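Side-chain contacts in putative isomerase YbhH (Escherichia coli, PDB 6OTV), which probably acts as an isomerase of the PrpF family, although its substrate and the reaction it carries out are not established: residues K3-M8 against A21-E26; G16-A21 against G101-E106; T90-N95 against V124-F129; V141-S146 against T339-S344; Y183-P188 against R231-K236. All blocks are in the same frame, centred on the assembly; numbering follows the deposited sequence. Where two conformers were deposited one is given.

Overall arrangement
Contacts 1, 2 and 4 lie together in one lobe of the chain and share strands: 3-8 pairs with both 16-21 and 339-344, while helix 94-106 packs on strand 14-20 in contact 2 and supplies Glu-106 to Lys-341 of contact 4. Contact 2 is the buried, wholly apolar one. Contact 1 is partly buried and adds a water bridge to its apolar pairs; contact 4 lays a tyrosine over a strand. Contact 3, nearest the centre of the chain, is a surface contact between loops, beside a phosphate at the start of helix 94-106. Contact 5 lies about 44 Å, centre to centre, from contacts 1 and 4, on the opposite side, where a hairpin meets a helix.

Contact 1. Residues K3-M8 against A21-E26; sequences KIPCVM and AEHLPE. With EDO (1,2-ethanediol), chain L.
CG1 of Ile-4 is anti to the backbone N (chi1 -180°) and CD1 continues the extended chain, which brings the tip of this side chain to the turn at His-23. There the imidazole CG stands beside its own backbone N (chi1 -60°), directing the ring toward the first strand, where Pro-5 lies over one face. The tip of Ile-4 touches both the turn backbone and a leucine methyl: CD1 lies 3.4 Å from His-23 O and 3.8 Å from Leu-24 CD2, while CG1 of Ile-4 approaches CB of His-23 at 3.9 Å. Pro-5 comes in over the imidazole at about a right angle. Its CG sits 4.0 Å from the centroid of the His-23 ring and 24° off the ring normal, a CH-pi contact displaced toward the rim near CE1. A water lies in the plane of the same imidazole, at its edge, 2.9 Å from His-23 ND1. This water donates to Pro-5 O at 2.8 Å, so one proline meets the histidine twice, by its ring and through its carbonyl. Behind the apolar pair, helix 28-39 closes the packing, with Ile-38 against Ile-4 and Ile-34 against Leu-24. The chemistry is therefore divided around the histidine: carbon over its face, water at its nitrogen edge, and together these probably limit the rotation of the imidazole and tie the turn after strand 14-20 to the first strand.

Contact 2. Residues G16-A21 against G101-E106; sequences GAFLLA and GAFAIE
Glu-106 N bonds to Ala-102 O at 3.0 Å in the helix that carries Phe-103, the side chain that reaches across to Phe-18 and Leu-20. On the other side, the backbone N of Phe-18 pairs with Val-7 O between the antiparallel strands 14-20 and 3-11. This pairing fixes the strand over which helix 94-106 lies, the two short axes coming within 10.0 Å of each other. Phe-103 is the helix side chain that bridges the gap. Its CG is anti to the backbone N (chi1 -180°), which sends the ring out from the helix onto the strand. CB of Phe-18 rests over one face of that ring, 3.9 Å from its centroid and 22° off the normal, a CH-pi contact offset toward the rim, with CD1 of Phe-103 at 3.7 Å from the same CB. The two rings themselves meet obliquely, their centroids 5.8 Å apart and their planes at 42°, as the side chains slide past each other in opposite directions. Farther along the strand, CD2 of Leu-20 touches CE2 of Phe-103 at 3.8 Å. Val-7 and Ile-63 of the flanking strands also lie against the Phe-103 ring. Aliphatic carbon rather than ring stacking thus seats the helix on this strand: the face of the Phe-103 ring meets Phe-18 CB, and its far end lies against the strand backbone, with CZ of Phe-103 3.7 Å from Phe-18 O.

Contact 3. Residues T90-N95 against V124-F129; sequences TPNCGN and VNTGTF. With PO4 (phosphate ion), chain I.
The loop leading into helix 94-106 packs against an ST turn that follows strand 116-123. Thr-126 OG1 lies between its backbone N and carbonyl carbon (chi1 62°), leaving CG2 beside the backbone N, where it meets Asn-92 CB at 3.7 Å, the two side chains crossing at about a right angle. Thr-126 OG1 meanwhile accepts from Thr-128 N at 3.2 Å and from Thr-128 OG1 at 2.9 Å, and it also bonds Asn-123 OD1. CB of Asn-125 lies against Pro-91 O at 3.5 Å; its amide is occupied beyond the two segments, ND2 with Thr-89 O and OD1 with Phe-77 N. Cys-93 is the N-cap of the helix. Gly-94 N donates to phosphate O3 at 2.9 Å, and Asn-95 ND2 gives phosphate O2 a nearly straight bond of 2.7 Å (175°). Ile-279 N, at the start of helix 279-290, binds the same ion, which probably comes from the crystallisation liquor. An anion held between two helix N-termini resembles the interdomain active-site cleft of the DAP epimerase fold.

Contact 4. Residues V141-S146 against T339-S344; sequences VEYEGS and TRKIFS. With EDO (1,2-ethanediol), chain N.
Packing onto the ring of Tyr-143 dominates this contact. One face of the ring lies on the backbone of the strand, with Lys-341 N 3.8 Å above the ring centre, and the opposite face carries Val-141 CG1 of its own loop. At the ring edge, in plane, Thr-339 CG2 stands 4.0 Å from Tyr-143 CE1, while CD1 of Tyr-143 comes within 3.7 Å of Arg-340 CA. CB of Lys-341 sits beside the phenol end, 3.8 Å from Tyr-143 OH. The ring is thus clasped between a strand and its own loop, which should restrict its turning. Polar interactions lie around this clasp. Lys-341, with its chain bent at chi3 (59°), takes its ammonium away from the ring to a salt bridge with Glu-106 of helix 94-106, and Thr-339 OG1 bonds to Arg-10 O. Within the loop, Glu-144 N donates to Glu-142 OE2 at 3.0 Å, on the anti side of the carboxylate. An ethanediol, probably from the crystallisation liquor, lies beside the tyrosine: its O2 donates to Lys-341 O at 3.0 Å, and its O1 accepts a hydrogen bond from Arg-340 NH1 at 3.2 Å, lying in the guanidinium plane at its edge. The strand on which the ring rests runs on into a classic beta bulge, Ile-342 and Phe-343 both facing Met-8 of the neighbouring strand.

Contact 5. Residues Y183-P188 against R231-K236; sequences YFDDVP and RLQAGK
Phe-184 to Val-187 form a type I' beta turn, Asp-185 and Asp-186 both having positive phi, and the turn is closed by Val-187 N bonding to Phe-184 O at 3.1 Å and by a weaker return bond. From this hairpin the Phe-184 side chain reaches over helix 221-237. CG of Phe-184 stands beside the backbone N (chi1 -55°), which lays one face of the ring over the helix backbone: CZ of Phe-184 is 4.0 Å from Ala-234 CA, and the backbone carbonyl carbon of Gln-233 lies over the same face. CE2 of Phe-184 also meets CB of Ala-234 at 4.3 Å. Gln-233 slides past the phenylalanine in the opposite direction, its CB 3.6 Å from Phe-184 CD1. The end of the glutamine reaches the ring edge with its amide plane 71° from that of the ring. Asp-185 comes to the same amide obliquely, its carboxylate plane 42° from that of the amide, OD1 lying 3.0 Å from the atom modelled as Gln-233 OE1; the amide is probably turned over in the model, and turned back it may hydrogen-bond here. The other carboxylate oxygen, OD2, is hydrogen-bonded to Ser-229 OG one turn earlier in the helix. Ile-230 and Ala-237 of the helix extend the apolar bed under Phe-184. The whole is a beta hairpin with a two-residue type I' loop, packed on the helix by Phe-184, with Asp-185 joining it through Ser-229.

Contact 1. Residues K3-M8 against A21-E26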
# COMPACT_ATOMS: atom_id res chain seq x y z
N LYS A 3 -24.36 -1.60 27.70
CA LYS A 3 -23.39 -0.52 27.71
C LYS A 3 -22.21 -0.91 26.83
O LYS A 3 -21.94 -2.10 26.60
CB LYS A 3 -22.91 -0.19 29.13
CG LYS A 3 -22.16 -1.33 29.80
CD LYS A 3 -21.61 -0.90 31.14
CE LYS A 3 -20.80 -2.00 31.79
NZ LYS A 3 -20.26 -1.58 33.11
N ILE A 4 -21.50 0.10 26.34
CA ILE A 4 -20.37 -0.11 25.43
C ILE A 4 -19.40 1.07 25.55
O ILE A 4 -19.84 2.23 25.63
CB ILE A 4 -20.86 -0.29 23.99
CG1 ILE A 4 -19.68 -0.52 23.03
CG2 ILE A 4 -21.69 0.90 23.53
CD1 ILE A 4 -20.11 -0.79 21.61
N PRO A 5 -18.09 0.82 25.59
CA PRO A 5 -17.13 1.93 25.54
C PRO A 5 -17.27 2.71 24.24
O PRO A 5 -17.49 2.14 23.17
CB PRO A 5 -15.77 1.23 25.64
CG PRO A 5 -16.06 -0.07 26.29
CD PRO A 5 -17.43 -0.47 25.82
N CYS A 6 -17.13 4.03 24.34
CA CYS A 6 -17.36 4.89 23.19
C CYS A 6 -16.56 6.17 23.32
O CYS A 6 -16.28 6.64 24.43
CB CYS A 6 -18.86 5.19 23.03
SG CYS A 6 -19.28 6.25 21.63
N VAL A 7 -16.18 6.73 22.18
CA VAL A 7 -15.48 8.01 22.10
C VAL A 7 -16.18 8.85 21.04
O VAL A 7 -16.28 8.43 19.88
CB VAL A 7 -13.99 7.83 21.75
CG1 VAL A 7 -13.34 9.19 21.50
CG2 VAL A 7 -13.25 7.08 22.85
N MET A 8 -16.66 10.03 21.43
CA MET A 8 -17.19 10.98 20.47
C MET A 8 -16.06 11.88 20.00
O MET A 8 -15.30 12.42 20.82
CB MET A 8 -18.32 11.83 21.06
CG MET A 8 -18.93 12.82 20.09
SD MET A 8 -20.17 13.88 20.87
CE MET A 8 -21.38 12.66 21.37
N ALA A 21 -13.92 -2.39 17.07
CA ALA A 21 -14.70 -3.52 16.57
C ALA A 21 -14.78 -4.65 17.59
O ALA A 21 -15.72 -5.45 17.53
CB ALA A 21 -14.10 -4.03 15.26
N GLU A 22 -13.83 -4.73 18.53
CA GLU A 22 -13.90 -5.73 19.59
C GLU A 22 -15.22 -5.65 20.35
O GLU A 22 -15.76 -6.68 20.76
CB GLU A 22 -12.75 -5.53 20.58
CG GLU A 22 -11.42 -6.09 20.17
CD GLU A 22 -10.33 -5.71 21.16
OE1 GLU A 22 -10.61 -4.86 22.04
OE2 GLU A 22 -9.21 -6.25 21.06
N HIS A 23 -15.74 -4.45 20.54
CA HIS A 23 -16.87 -4.21 21.44
C HIS A 23 -18.22 -4.36 20.75
O HIS A 23 -19.24 -4.03 21.35
CB HIS A 23 -16.74 -2.83 22.07
CG HIS A 23 -15.49 -2.65 22.87
ND1 HIS A 23 -14.84 -1.44 22.98
CD2 HIS A 23 -14.77 -3.53 23.60
CE1 HIS A 23 -13.77 -1.58 23.74
NE2 HIS A 23 -13.71 -2.85 24.13
N LEU A 24 -18.24 -4.87 19.52
CA LEU A 24 -19.47 -5.03 18.76
C LEU A 24 -19.64 -6.49 18.34
O LEU A 24 -18.65 -7.19 18.12
CB LEU A 24 -19.47 -4.13 17.52
CG LEU A 24 -19.61 -2.63 17.78
CD1 LEU A 24 -19.31 -1.83 16.52
CD2 LEU A 24 -21.01 -2.32 18.28
N PRO A 25 -20.88 -6.96 18.24
CA PRO A 25 -21.10 -8.34 17.81
C PRO A 25 -20.85 -8.50 16.32
O PRO A 25 -20.92 -7.55 15.54
CB PRO A 25 -22.58 -8.58 18.15
CG PRO A 25 -23.19 -7.23 18.03
CD PRO A 25 -22.14 -6.27 18.53
N GLU A 26 -20.57 -9.75 15.93
CA GLU A 26 -20.28 -10.02 14.52
C GLU A 26 -21.55 -10.02 13.68
O GLU A 26 -21.50 -9.72 12.49
CB GLU A 26 -19.54 -11.35 14.40
CG GLU A 26 -18.98 -11.65 13.02
CD GLU A 26 -18.08 -12.87 13.02
OE1 GLU A 26 -17.54 -13.22 14.09
OE2 GLU A 26 -17.91 -13.48 11.94
C1 EDO L . -8.70 -4.15 18.00
O1 EDO L . -8.37 -4.43 16.63
C2 EDO L . -10.06 -3.48 18.08
O2 EDO L . -11.06 -4.32 17.50
O HOH W 1 -15.48 0.98 21.58

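Contact 2. Residues G16-A21 against G101-E106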
# COMPACT_ATOMS: atom_id res chain seq x y z
N GLY A 16 -19.41 12.08 15.59
CA GLY A 16 -20.07 10.82 15.87
C GLY A 16 -19.25 9.94 16.78
O GLY A 16 -18.25 10.37 17.37
N ALA A 17 -19.69 8.69 16.91
CA ALA A 17 -19.04 7.73 17.79
C ALA A 17 -17.89 7.04 17.08
O ALA A 17 -18.00 6.66 15.91
CB ALA A 17 -20.03 6.68 18.28
N PHE A 18 -16.79 6.88 17.81
CA PHE A 18 -15.65 6.08 17.38
C PHE A 18 -15.57 4.86 18.30
O PHE A 18 -15.46 5.00 19.52
CB PHE A 18 -14.36 6.90 17.42
CG PHE A 18 -14.23 7.86 16.26
CD1 PHE A 18 -15.04 8.99 16.18
CD2 PHE A 18 -13.31 7.63 15.25
CE1 PHE A 18 -14.93 9.87 15.11
CE2 PHE A 18 -13.19 8.51 14.18
CZ PHE A 18 -14.00 9.63 14.11
N LEU A 19 -15.66 3.68 17.70
CA LEU A 19 -15.79 2.43 18.43
C LEU A 19 -14.73 1.44 17.97
O LEU A 19 -14.30 1.46 16.81
CB LEU A 19 -17.18 1.81 18.22
CG LEU A 19 -18.39 2.69 18.54
CD1 LEU A 19 -19.67 2.07 18.02
CD2 LEU A 19 -18.48 2.94 20.04
N LEU A 20 -14.30 0.59 18.89
CA LEU A 20 -13.45 -0.54 18.56
C LEU A 20 -14.31 -1.72 18.15
O LEU A 20 -15.32 -2.02 18.81
CB LEU A 20 -12.56 -0.93 19.75
CG LEU A 20 -11.49 0.07 20.17
CD1 LEU A 20 -10.88 -0.36 21.50
CD2 LEU A 20 -10.42 0.17 19.11
N ALA A 21 -13.92 -2.39 17.07
CA ALA A 21 -14.70 -3.52 16.57
C ALA A 21 -14.78 -4.65 17.59
O ALA A 21 -15.72 -5.45 17.53
CB ALA A 21 -14.10 -4.03 15.26
N GLY A 101 -6.99 8.16 12.61
CA GLY A 101 -5.59 8.02 12.98
C GLY A 101 -5.33 8.37 14.44
O GLY A 101 -4.65 7.63 15.15
N ALA A 102 -5.87 9.50 14.90
CA ALA A 102 -5.70 9.89 16.29
C ALA A 102 -6.36 8.90 17.23
O ALA A 102 -5.85 8.62 18.32
CB ALA A 102 -6.25 11.30 16.51
N PHE A 103 -7.52 8.37 16.83
CA PHE A 103 -8.20 7.38 17.66
C PHE A 103 -7.39 6.09 17.76
O PHE A 103 -7.31 5.47 18.83
CB PHE A 103 -9.59 7.10 17.11
CG PHE A 103 -10.38 6.10 17.90
CD1 PHE A 103 -11.10 6.49 19.02
CD2 PHE A 103 -10.40 4.76 17.53
CE1 PHE A 103 -11.83 5.56 19.75
CE2 PHE A 103 -11.13 3.83 18.26
CZ PHE A 103 -11.84 4.24 19.37
N ALA A 104 -6.77 5.68 16.65
CA ALA A 104 -5.98 4.45 16.67
C ALA A 104 -4.76 4.59 17.57
O ALA A 104 -4.37 3.63 18.25
CB ALA A 104 -5.55 4.08 15.25
N ILE A 105 -4.14 5.77 17.59
CA ILE A 105 -2.97 5.98 18.44
C ILE A 105 -3.37 6.01 19.91
O ILE A 105 -2.71 5.40 20.75
CB ILE A 105 -2.24 7.27 18.02
CG1 ILE A 105 -1.76 7.16 16.57
CG2 ILE A 105 -1.08 7.55 18.95
CD1 ILE A 105 -1.35 8.47 15.95
N GLU A 106 -4.46 6.71 20.24
CA GLU A 106 -4.87 6.79 21.64
C GLU A 106 -5.31 5.45 22.20
O GLU A 106 -5.26 5.25 23.41
CB GLU A 106 -6.00 7.82 21.80
CG GLU A 106 -5.58 9.25 21.55
CD GLU A 106 -6.55 10.25 22.15
OE1 GLU A 106 -6.70 10.27 23.39
OE2 GLU A 106 -7.19 11.01 21.38

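Contact 3. Residues T90-N95 against V124-F129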
# COMPACT_ATOMS: atom_id res chain seq x y z
N THR A 90 -22.85 2.44 2.99
CA THR A 90 -22.36 2.53 1.61
C THR A 90 -21.12 3.41 1.49
O THR A 90 -20.07 2.91 1.06
CB THR A 90 -23.49 2.99 0.68
OG1 THR A 90 -24.53 2.00 0.68
CG2 THR A 90 -22.97 3.18 -0.73
N PRO A 91 -21.16 4.70 1.84
CA PRO A 91 -20.08 5.60 1.43
C PRO A 91 -18.84 5.49 2.32
O PRO A 91 -18.80 4.78 3.32
CB PRO A 91 -20.72 6.98 1.57
CG PRO A 91 -21.61 6.83 2.75
CD PRO A 91 -22.13 5.40 2.71
N ASN A 92 -17.81 6.22 1.90
CA ASN A 92 -16.61 6.43 2.69
C ASN A 92 -16.62 7.90 3.12
O ASN A 92 -16.42 8.79 2.29
CB ASN A 92 -15.35 6.08 1.90
CG ASN A 92 -14.07 6.50 2.61
OD1 ASN A 92 -14.03 6.66 3.83
ND2 ASN A 92 -13.00 6.68 1.83
N CYS A 93 -16.87 8.14 4.40
CA CYS A 93 -16.93 9.50 4.92
C CYS A 93 -15.52 10.01 5.16
O CYS A 93 -14.82 9.52 6.06
CB CYS A 93 -17.77 9.56 6.20
SG CYS A 93 -17.92 11.21 6.89
N GLY A 94 -15.09 10.99 4.37
CA GLY A 94 -13.74 11.51 4.49
C GLY A 94 -13.55 12.40 5.70
O GLY A 94 -12.41 12.55 6.16
N ASN A 95 -14.62 12.98 6.22
CA ASN A 95 -14.49 13.83 7.40
C ASN A 95 -14.32 12.99 8.66
O ASN A 95 -13.45 13.28 9.49
CB ASN A 95 -15.69 14.76 7.50
CG ASN A 95 -15.60 15.90 6.53
OD1 ASN A 95 -14.97 16.92 6.81
ND2 ASN A 95 -16.22 15.74 5.36
N VAL A 124 -12.98 -0.03 4.92
CA VAL A 124 -13.62 -1.30 4.61
C VAL A 124 -14.78 -1.11 3.64
O VAL A 124 -15.08 -2.00 2.83
CB VAL A 124 -14.08 -2.00 5.91
CG1 VAL A 124 -14.74 -3.33 5.61
CG2 VAL A 124 -12.89 -2.20 6.84
N ASN A 125 -15.44 0.05 3.68
CA ASN A 125 -16.61 0.28 2.84
C ASN A 125 -16.24 0.24 1.36
O ASN A 125 -16.97 -0.34 0.55
CB ASN A 125 -17.26 1.61 3.19
CG ASN A 125 -17.53 1.76 4.67
OD1 ASN A 125 -16.62 2.01 5.46
ND2 ASN A 125 -18.79 1.62 5.06
N THR A 126 -15.12 0.85 0.99
CA THR A 126 -14.75 1.01 -0.41
C THR A 126 -13.47 0.29 -0.81
O THR A 126 -13.16 0.25 -2.01
CB THR A 126 -14.57 2.50 -0.75
OG1 THR A 126 -13.50 3.04 0.03
CG2 THR A 126 -15.85 3.27 -0.47
N GLY A 127 -12.71 -0.26 0.14
CA GLY A 127 -11.40 -0.79 -0.20
C GLY A 127 -10.35 0.25 -0.48
O GLY A 127 -9.25 -0.10 -0.93
N THR A 128 -10.65 1.53 -0.24
CA THR A 128 -9.69 2.60 -0.48
C THR A 128 -8.70 2.69 0.67
O THR A 128 -9.06 2.57 1.84
CB THR A 128 -10.42 3.93 -0.65
OG1 THR A 128 -11.37 3.82 -1.72
CG2 THR A 128 -9.45 5.06 -0.97
N PHE A 129 -7.43 2.91 0.32
CA PHE A 129 -6.36 3.06 1.31
C PHE A 129 -6.00 4.54 1.44
O PHE A 129 -5.77 5.22 0.43
CB PHE A 129 -5.13 2.25 0.91
CG PHE A 129 -5.32 0.76 1.04
CD1 PHE A 129 -6.02 0.05 0.09
CD2 PHE A 129 -4.78 0.08 2.13
CE1 PHE A 129 -6.20 -1.32 0.21
CE2 PHE A 129 -4.94 -1.29 2.25
CZ PHE A 129 -5.65 -1.99 1.29
P PO4 I . -17.66 13.50 3.21
O1 PO4 I . -19.10 13.27 2.81
O2 PO4 I . -17.54 13.47 4.71
O3 PO4 I . -16.79 12.43 2.59
O4 PO4 I . -17.22 14.86 2.72

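Contact 4. Residues V141-S146 against T339-S344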
# COMPACT_ATOMS: atom_id res chain seq x y z
N VAL A 141 -0.75 12.40 20.90
CA VAL A 141 -1.65 13.02 19.94
C VAL A 141 -1.95 14.45 20.36
O VAL A 141 -2.28 14.72 21.53
CB VAL A 141 -2.93 12.19 19.80
CG1 VAL A 141 -3.99 12.96 19.01
CG2 VAL A 141 -2.63 10.86 19.13
N GLU A 142 -1.83 15.38 19.42
CA GLU A 142 -2.07 16.79 19.66
C GLU A 142 -3.29 17.22 18.87
O GLU A 142 -3.35 17.03 17.65
CB GLU A 142 -0.85 17.63 19.26
CG GLU A 142 -1.05 19.12 19.42
CD GLU A 142 -1.22 19.53 20.87
OE1 GLU A 142 -0.20 19.60 21.59
OE2 GLU A 142 -2.37 19.77 21.29
N TYR A 143 -4.27 17.80 19.57
CA TYR A 143 -5.47 18.32 18.92
C TYR A 143 -5.45 19.83 18.75
O TYR A 143 -6.16 20.35 17.88
CB TYR A 143 -6.72 17.91 19.71
CG TYR A 143 -6.96 16.42 19.69
CD1 TYR A 143 -7.34 15.77 18.52
CD2 TYR A 143 -6.80 15.66 20.84
CE1 TYR A 143 -7.56 14.41 18.50
CE2 TYR A 143 -7.02 14.29 20.83
CZ TYR A 143 -7.40 13.67 19.65
OH TYR A 143 -7.62 12.32 19.63
N GLU A 144 -4.68 20.54 19.57
CA GLU A 144 -4.55 21.99 19.43
C GLU A 144 -3.66 22.34 18.24
O GLU A 144 -2.72 21.61 17.90
CB GLU A 144 -3.96 22.60 20.70
CG GLU A 144 -4.75 22.30 21.96
CD GLU A 144 -4.23 23.05 23.18
OE1 GLU A 144 -3.12 23.62 23.10
OE2 GLU A 144 -4.94 23.07 24.21
N GLY A 145 -3.97 23.46 17.61
CA GLY A 145 -3.21 23.89 16.44
C GLY A 145 -3.84 25.13 15.83
O GLY A 145 -4.83 25.67 16.34
N SER A 146 -3.26 25.56 14.72
CA SER A 146 -3.67 26.78 14.04
C SER A 146 -4.37 26.53 12.71
O SER A 146 -4.69 27.49 12.00
CB SER A 146 -2.46 27.69 13.82
OG SER A 146 -1.45 27.02 13.08
N THR A 339 -9.43 17.48 13.59
CA THR A 339 -10.24 16.58 14.39
C THR A 339 -10.06 16.96 15.86
O THR A 339 -9.13 17.67 16.22
CB THR A 339 -9.88 15.11 14.15
OG1 THR A 339 -10.82 14.26 14.81
CG2 THR A 339 -8.48 14.81 14.66
N ARG A 340 -10.98 16.49 16.69
CA ARG A 340 -10.89 16.74 18.12
C ARG A 340 -11.64 15.66 18.88
O ARG A 340 -12.75 15.29 18.49
CB ARG A 340 -11.44 18.13 18.48
CG ARG A 340 -11.02 18.62 19.86
CD ARG A 340 -11.60 19.99 20.16
NE ARG A 340 -13.02 19.92 20.49
CZ ARG A 340 -13.49 19.65 21.71
NH1 ARG A 340 -12.65 19.41 22.71
NH2 ARG A 340 -14.79 19.62 21.92
N LYS A 341 -11.03 15.16 19.95
CA LYS A 341 -11.71 14.25 20.85
C LYS A 341 -12.61 15.05 21.79
O LYS A 341 -12.16 16.00 22.42
CB LYS A 341 -10.69 13.43 21.65
CG LYS A 341 -11.32 12.49 22.67
CD LYS A 341 -10.27 11.64 23.36
CE LYS A 341 -9.24 12.51 24.08
NZ LYS A 341 -8.32 11.68 24.91
N ILE A 342 -13.88 14.66 21.86
CA ILE A 342 -14.88 15.40 22.61
C ILE A 342 -15.26 14.68 23.91
O ILE A 342 -15.14 15.24 24.99
CB ILE A 342 -16.13 15.67 21.74
CG1 ILE A 342 -15.75 16.50 20.51
CG2 ILE A 342 -17.21 16.37 22.56
CD1 ILE A 342 -16.91 16.81 19.59
N PHE A 343 -15.64 13.40 23.81
CA PHE A 343 -16.19 12.66 24.94
C PHE A 343 -15.61 11.26 24.94
O PHE A 343 -15.73 10.54 23.94
CB PHE A 343 -17.72 12.62 24.85
CG PHE A 343 -18.42 12.45 26.18
CD1 PHE A 343 -17.81 11.78 27.23
CD2 PHE A 343 -19.70 12.96 26.36
CE1 PHE A 343 -18.46 11.63 28.44
CE2 PHE A 343 -20.36 12.80 27.56
CZ PHE A 343 -19.74 12.14 28.61
N SER A 344 -14.99 10.85 26.05
CA SER A 344 -14.45 9.50 26.19
C SER A 344 -15.07 8.87 27.43
O SER A 344 -15.06 9.47 28.51
CB SER A 344 -12.92 9.52 26.31
OG SER A 344 -12.42 8.20 26.28
C1 EDO N . -8.41 18.90 23.49
O1 EDO N . -9.49 19.56 22.81
C2 EDO N . -8.75 17.42 23.64
O2 EDO N . -9.31 16.92 22.42

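Contact 5. Residues Y183-P188 against R231-K236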
# COMPACT_ATOMS: atom_id res chain seq x y z
N TYR A 183 -20.27 12.77 -24.80
CA TYR A 183 -21.42 13.59 -25.16
C TYR A 183 -22.69 12.80 -24.91
O TYR A 183 -22.85 11.69 -25.42
CB TYR A 183 -21.34 14.06 -26.61
CG TYR A 183 -20.19 14.99 -26.88
CD1 TYR A 183 -20.35 16.37 -26.80
CD2 TYR A 183 -18.93 14.50 -27.21
CE1 TYR A 183 -19.30 17.23 -27.04
CE2 TYR A 183 -17.87 15.35 -27.45
CZ TYR A 183 -18.06 16.72 -27.37
OH TYR A 183 -17.01 17.57 -27.61
N PHE A 184 -23.59 13.38 -24.13
CA PHE A 184 -24.90 12.80 -23.88
C PHE A 184 -25.92 13.93 -23.93
O PHE A 184 -25.77 14.93 -23.23
CB PHE A 184 -24.96 12.09 -22.52
CG PHE A 184 -23.90 11.03 -22.35
CD1 PHE A 184 -24.07 9.77 -22.89
CD2 PHE A 184 -22.74 11.30 -21.64
CE1 PHE A 184 -23.10 8.80 -22.73
CE2 PHE A 184 -21.77 10.34 -21.48
CZ PHE A 184 -21.95 9.08 -22.02
N ASP A 185 -26.95 13.76 -24.77
CA ASP A 185 -27.97 14.79 -24.97
C ASP A 185 -27.35 16.11 -25.41
O ASP A 185 -27.76 17.18 -24.97
CB ASP A 185 -28.82 14.97 -23.70
CG ASP A 185 -29.35 13.66 -23.16
OD1 ASP A 185 -29.12 12.61 -23.79
OD2 ASP A 185 -30.00 13.68 -22.09
N ASP A 186 -26.34 16.01 -26.28
CA ASP A 186 -25.64 17.18 -26.84
C ASP A 186 -25.00 18.04 -25.76
O ASP A 186 -24.86 19.26 -25.93
CB ASP A 186 -26.58 18.01 -27.71
CG ASP A 186 -27.21 17.20 -28.82
OD1 ASP A 186 -26.51 16.34 -29.41
OD2 ASP A 186 -28.41 17.40 -29.11
N VAL A 187 -24.60 17.43 -24.65
CA VAL A 187 -23.95 18.12 -23.55
C VAL A 187 -22.56 17.52 -23.37
O VAL A 187 -22.44 16.32 -23.10
CB VAL A 187 -24.75 18.02 -22.24
CG1 VAL A 187 -24.01 18.73 -21.11
CG2 VAL A 187 -26.15 18.58 -22.41
N PRO A 188 -21.48 18.30 -23.52
CA PRO A 188 -20.13 17.75 -23.30
C PRO A 188 -19.89 17.51 -21.82
O PRO A 188 -19.98 18.44 -21.01
CB PRO A 188 -19.22 18.84 -23.86
CG PRO A 188 -20.01 20.10 -23.71
CD PRO A 188 -21.45 19.72 -23.92
N ARG A 231 -27.06 10.89 -16.34
CA ARG A 231 -26.43 9.99 -15.38
C ARG A 231 -26.66 8.53 -15.76
O ARG A 231 -25.72 7.73 -15.76
CB ARG A 231 -26.95 10.26 -13.97
CG ARG A 231 -26.24 9.42 -12.92
CD ARG A 231 -26.82 9.62 -11.54
NE ARG A 231 -28.06 8.89 -11.35
CZ ARG A 231 -28.13 7.65 -10.88
NH1 ARG A 231 -27.02 7.00 -10.55
NH2 ARG A 231 -29.31 7.05 -10.74
N LEU A 232 -27.91 8.17 -16.06
CA LEU A 232 -28.19 6.81 -16.52
C LEU A 232 -27.39 6.48 -17.77
O LEU A 232 -26.88 5.36 -17.91
CB LEU A 232 -29.69 6.64 -16.78
CG LEU A 232 -30.66 7.01 -15.65
CD1 LEU A 232 -32.10 6.92 -16.13
CD2 LEU A 232 -30.45 6.11 -14.44
N GLN A 233 -27.26 7.45 -18.68
CA GLN A 233 -26.50 7.22 -19.90
C GLN A 233 -25.00 7.12 -19.60
O GLN A 233 -24.30 6.31 -20.22
CB GLN A 233 -26.77 8.35 -20.89
CG GLN A 233 -27.03 7.89 -22.32
CD GLN A 233 -27.52 9.02 -23.21
OE1 GLN A 233 -28.24 9.91 -22.77
NE2 GLN A 233 -27.12 8.98 -24.48
N ALA A 234 -24.51 7.92 -18.65
CA ALA A 234 -23.08 7.89 -18.33
C ALA A 234 -22.70 6.62 -17.58
O ALA A 234 -21.62 6.06 -17.80
CB ALA A 234 -22.70 9.12 -17.51
N GLY A 235 -23.58 6.14 -16.70
CA GLY A 235 -23.30 4.91 -15.97
C GLY A 235 -23.18 3.71 -16.89
O GLY A 235 -22.27 2.89 -16.74
N LYS A 236 -24.10 3.59 -17.85
CA LYS A 236 -24.01 2.49 -18.81
C LYS A 236 -22.76 2.61 -19.68
O LYS A 236 -22.20 1.59 -20.10
CB LYS A 236 -25.26 2.43 -19.68